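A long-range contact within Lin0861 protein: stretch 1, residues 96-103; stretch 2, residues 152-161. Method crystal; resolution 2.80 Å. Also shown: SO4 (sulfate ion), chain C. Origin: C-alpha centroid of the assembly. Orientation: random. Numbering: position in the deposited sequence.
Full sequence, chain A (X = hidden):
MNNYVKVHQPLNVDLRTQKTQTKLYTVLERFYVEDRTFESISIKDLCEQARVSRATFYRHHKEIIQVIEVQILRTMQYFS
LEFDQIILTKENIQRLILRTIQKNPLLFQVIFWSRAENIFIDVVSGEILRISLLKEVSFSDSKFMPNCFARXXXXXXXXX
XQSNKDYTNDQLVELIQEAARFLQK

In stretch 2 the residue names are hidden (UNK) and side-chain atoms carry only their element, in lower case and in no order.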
# COMPACT_ATOMS: atom_id res chain seq x y z
N LEU A 96 -6.33 -8.41 -5.72
CA LEU A 96 -5.23 -7.51 -5.46
C LEU A 96 -5.01 -6.52 -6.59
O LEU A 96 -4.84 -5.34 -6.35
CB LEU A 96 -3.94 -8.29 -5.23
CG LEU A 96 -2.69 -7.44 -5.06
CD1 LEU A 96 -1.45 -8.26 -5.32
CD2 LEU A 96 -2.74 -6.26 -5.99
N ILE A 97 -5.12 -7.00 -7.80
CA ILE A 97 -4.97 -6.17 -8.94
C ILE A 97 -6.07 -5.19 -8.92
O ILE A 97 -5.86 -4.03 -9.05
CB ILE A 97 -5.08 -6.97 -10.19
CG1 ILE A 97 -3.77 -7.66 -10.44
CG2 ILE A 97 -5.31 -6.08 -11.32
CD1 ILE A 97 -3.84 -8.65 -11.47
N LEU A 98 -7.27 -5.66 -8.74
CA LEU A 98 -8.39 -4.77 -8.74
C LEU A 98 -8.18 -3.66 -7.80
O LEU A 98 -8.30 -2.51 -8.16
CB LEU A 98 -9.61 -5.50 -8.30
CG LEU A 98 -10.22 -6.50 -9.25
CD1 LEU A 98 -11.66 -6.64 -8.95
CD2 LEU A 98 -10.01 -6.10 -10.66
N ARG A 99 -7.91 -4.00 -6.56
CA ARG A 99 -7.67 -3.03 -5.50
C ARG A 99 -6.73 -1.95 -5.90
O ARG A 99 -6.79 -0.86 -5.42
CB ARG A 99 -7.04 -3.72 -4.32
CG ARG A 99 -8.00 -4.37 -3.39
CD ARG A 99 -7.28 -4.87 -2.20
NE ARG A 99 -7.38 -6.30 -2.09
CZ ARG A 99 -6.34 -7.07 -1.92
NH1 ARG A 99 -5.14 -6.55 -1.86
NH2 ARG A 99 -6.48 -8.37 -1.84
N THR A 100 -5.83 -2.29 -6.78
CA THR A 100 -4.81 -1.39 -7.19
C THR A 100 -5.35 -0.46 -8.22
O THR A 100 -4.97 0.65 -8.28
CB THR A 100 -3.68 -2.17 -7.76
OG1 THR A 100 -3.19 -3.03 -6.74
CG2 THR A 100 -2.59 -1.28 -8.16
N ILE A 101 -6.25 -0.90 -9.04
CA ILE A 101 -6.79 0.00 -10.01
C ILE A 101 -7.62 1.02 -9.28
O ILE A 101 -7.69 2.17 -9.62
CB ILE A 101 -7.61 -0.73 -11.05
CG1 ILE A 101 -6.72 -1.71 -11.78
CG2 ILE A 101 -8.12 0.21 -12.05
CD1 ILE A 101 -7.44 -2.59 -12.66
N GLN A 102 -8.27 0.57 -8.24
CA GLN A 102 -9.12 1.42 -7.42
C GLN A 102 -8.35 2.44 -6.57
O GLN A 102 -8.77 3.58 -6.40
CB GLN A 102 -10.05 0.58 -6.55
CG GLN A 102 -11.50 1.05 -6.56
CD GLN A 102 -12.29 0.51 -7.73
OE1 GLN A 102 -12.42 -0.70 -7.90
NE2 GLN A 102 -12.85 1.40 -8.53
N LYS A 103 -7.24 1.97 -6.00
CA LYS A 103 -6.36 2.80 -5.18
C LYS A 103 -5.70 3.92 -5.97
O LYS A 103 -5.49 5.01 -5.46
CB LYS A 103 -5.29 1.93 -4.52
CG LYS A 103 -4.51 2.61 -3.43
CD LYS A 103 -3.46 1.69 -2.87
CE LYS A 103 -3.88 0.25 -3.03
NZ LYS A 103 -2.75 -0.69 -2.86
N UNK A 152 -5.64 -5.63 -21.05
CA UNK A 152 -6.90 -5.81 -20.34
C UNK A 152 -6.95 -5.02 -19.04
O UNK A 152 -7.99 -4.53 -18.64
c UNK A 152 -7.56 -8.07 -21.26
c UNK A 152 -9.68 -9.99 -20.83
c UNK A 152 -7.15 -7.28 -20.06
se UNK A 152 -7.76 -9.90 -20.76
N UNK A 153 -5.81 -4.93 -18.37
CA UNK A 153 -5.70 -4.17 -17.14
C UNK A 153 -5.97 -2.69 -17.37
O UNK A 153 -6.63 -2.04 -16.57
c UNK A 153 -3.00 -6.35 -15.67
c UNK A 153 -4.32 -4.36 -16.51
c UNK A 153 -3.95 -3.15 -15.68
c UNK A 153 -4.31 -5.63 -15.67
N UNK A 154 -5.43 -2.14 -18.45
CA UNK A 154 -5.65 -0.75 -18.79
C UNK A 154 -7.12 -0.47 -19.07
O UNK A 154 -7.66 0.55 -18.67
c UNK A 154 -4.83 -0.37 -20.02
c UNK A 154 -4.00 1.51 -18.63
c UNK A 154 -3.57 1.51 -21.07
c UNK A 154 -3.72 0.66 -19.83
N UNK A 155 -7.76 -1.39 -19.77
CA UNK A 155 -9.15 -1.23 -20.15
C UNK A 155 -10.05 -1.18 -18.93
O UNK A 155 -11.00 -0.41 -18.90
o UNK A 155 -9.03 -2.16 -22.38
c UNK A 155 -9.59 -2.35 -21.10
N UNK A 156 -9.73 -1.97 -17.92
CA UNK A 156 -10.52 -1.98 -16.70
C UNK A 156 -10.48 -0.62 -16.05
O UNK A 156 -11.49 -0.11 -15.59
c UNK A 156 -9.98 -3.02 -15.73
c UNK A 156 -12.28 -3.20 -14.85
c UNK A 156 -11.01 -3.95 -15.10
c UNK A 156 -10.48 -4.54 -13.82
N UNK A 157 -9.30 -0.02 -16.01
CA UNK A 157 -9.16 1.29 -15.42
C UNK A 157 -9.98 2.30 -16.20
O UNK A 157 -10.65 3.14 -15.62
c UNK A 157 -7.71 1.69 -15.42
N UNK A 158 -9.88 2.24 -17.52
CA UNK A 158 -10.58 3.17 -18.39
C UNK A 158 -12.09 3.06 -18.32
O UNK A 158 -12.79 4.06 -18.26
c UNK A 158 -10.10 3.01 -19.81
N UNK A 159 -12.60 1.84 -18.37
CA UNK A 159 -14.03 1.63 -18.21
C UNK A 159 -14.41 2.06 -16.80
O UNK A 159 -15.45 2.68 -16.59
c UNK A 159 -16.62 1.05 -19.24
c UNK A 159 -14.39 0.17 -18.45
o UNK A 159 -16.06 1.69 -20.13
o UNK A 159 -17.78 1.30 -18.86
c UNK A 159 -15.88 -0.10 -18.59
N UNK A 160 -13.57 1.72 -15.84
CA UNK A 160 -13.78 2.14 -14.46
C UNK A 160 -13.71 3.66 -14.32
O UNK A 160 -14.52 4.25 -13.63
c UNK A 160 -13.19 0.11 -13.11
c UNK A 160 -12.74 1.51 -13.52
c UNK A 160 -12.16 -0.65 -12.33
c UNK A 160 -12.54 2.37 -12.31
N UNK A 161 -12.72 4.28 -14.96
CA UNK A 161 -12.63 5.72 -14.92
C UNK A 161 -13.81 6.39 -15.59
O UNK A 161 -14.37 7.35 -15.08
n UNK A 161 -9.13 7.47 -16.43
o UNK A 161 -10.19 9.32 -17.09
c UNK A 161 -11.53 7.48 -16.38
c UNK A 161 -11.35 6.19 -15.61
c UNK A 161 -10.22 8.17 -16.67
S SO4 C . -11.52 -6.97 -1.81
O1 SO4 C . -10.60 -6.85 -2.94
O2 SO4 C . -11.02 -8.10 -1.01
O3 SO4 C . -11.58 -5.70 -1.07
O4 SO4 C . -12.88 -7.28 -2.26

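Position 152 carries two carbons, a selenium and a terminal carbon in an unbranched chain, out of reach of stretch 1. Selenium after two carbons marks selenomethionine, so this is Met 152.

Position 153 has four side-chain carbons, forked at the first, with one arm two carbons long. They meet Ile 97, and the backbone O of the same position meets Ile 101. The fork is the pattern of isoleucine, Ile 153. Its CA-to-CB bond points sideways, yet CG1 of Ile 153 lies 4.5 Å from CG2 of Ile 97, a loose apolar contact. The backbone takes part as well, with O of Ile 153 4.0 Å from CD1 of Ile 101.

Position 154 also has four carbons, but the fork comes at the second, and no atom of it reaches stretch 1. This gives Leu 154, whose CA-to-CB bond points away.

At position 155 a single carbon bears one oxygen, exposed and without contact here: the short hydroxyl side chain of Ser 155. Its OG is hydrogen-bonded to a residue elsewhere in the structure.

Position 156 again shows four carbons forked at the second, on a CA-to-CB bond that points toward stretch 1, and they touch Leu 98 and Ile 101. This is Leu 156. Its CD1 packs 3.6 Å from CD2 of Leu 98 and 3.8 Å from CD1 of Ile 101, so one methyl serves two residues three positions apart on stretch 1.

Position 157 has one side-chain carbon and nothing beyond it, and it touches Ile 101: Ala 157. The helices come nearest here, with CA of Ile 101 6.0 Å from CA of Ala 157. CG2 of Ile 101 rests 3.7 Å from both CA and CB of Ala 157, touching the backbone as closely as the methyl.

Position 158, also a lone carbon, leaves stretch 1 untouched. It is Ala 158, and its CA-to-CB bond points away.

Position 159 has three carbons, the third carrying two oxygens, a carboxylate exposed and remote from stretch 1: Glu 159.

Position 160 repeats the four carbons forked at the first, one arm two carbons long, and they touch Ile 101 and Gln 102. It is Ile 160. Its CA-to-CB bond points toward stretch 1, with CD1 of Ile 160 4.1 Å from CG2 of Ile 101 and CG2 of Ile 160 3.9 Å from NE2 of Gln 102.

Position 161 has three carbons, the third bearing one oxygen and one nitrogen, exposed and out of reach: the amide of Gln 161.

The contact is a knob in a hole. Ile 101 sits among Ile 153, Leu 156, Ala 157 and Ile 160, and covering it accounts for 91 of the 316 Å² buried in all. The helices cross at -46°, their axes approaching to 10.2 Å, and no hydrogen bond links the two stretches. The rule a designer can read is spacing: the contacting residues of stretch 2, all apolar, fall at 153, 156, 157 and 160, in steps of three and four around the adjacent pair. The small Ala 157 lies where the backbones come nearest, Leu 154 and Ala 158 point away, and Ser 155, Glu 159 and Gln 161 are out of reach.

Stretch 2, residues 152-161: MILSLAAEIQ
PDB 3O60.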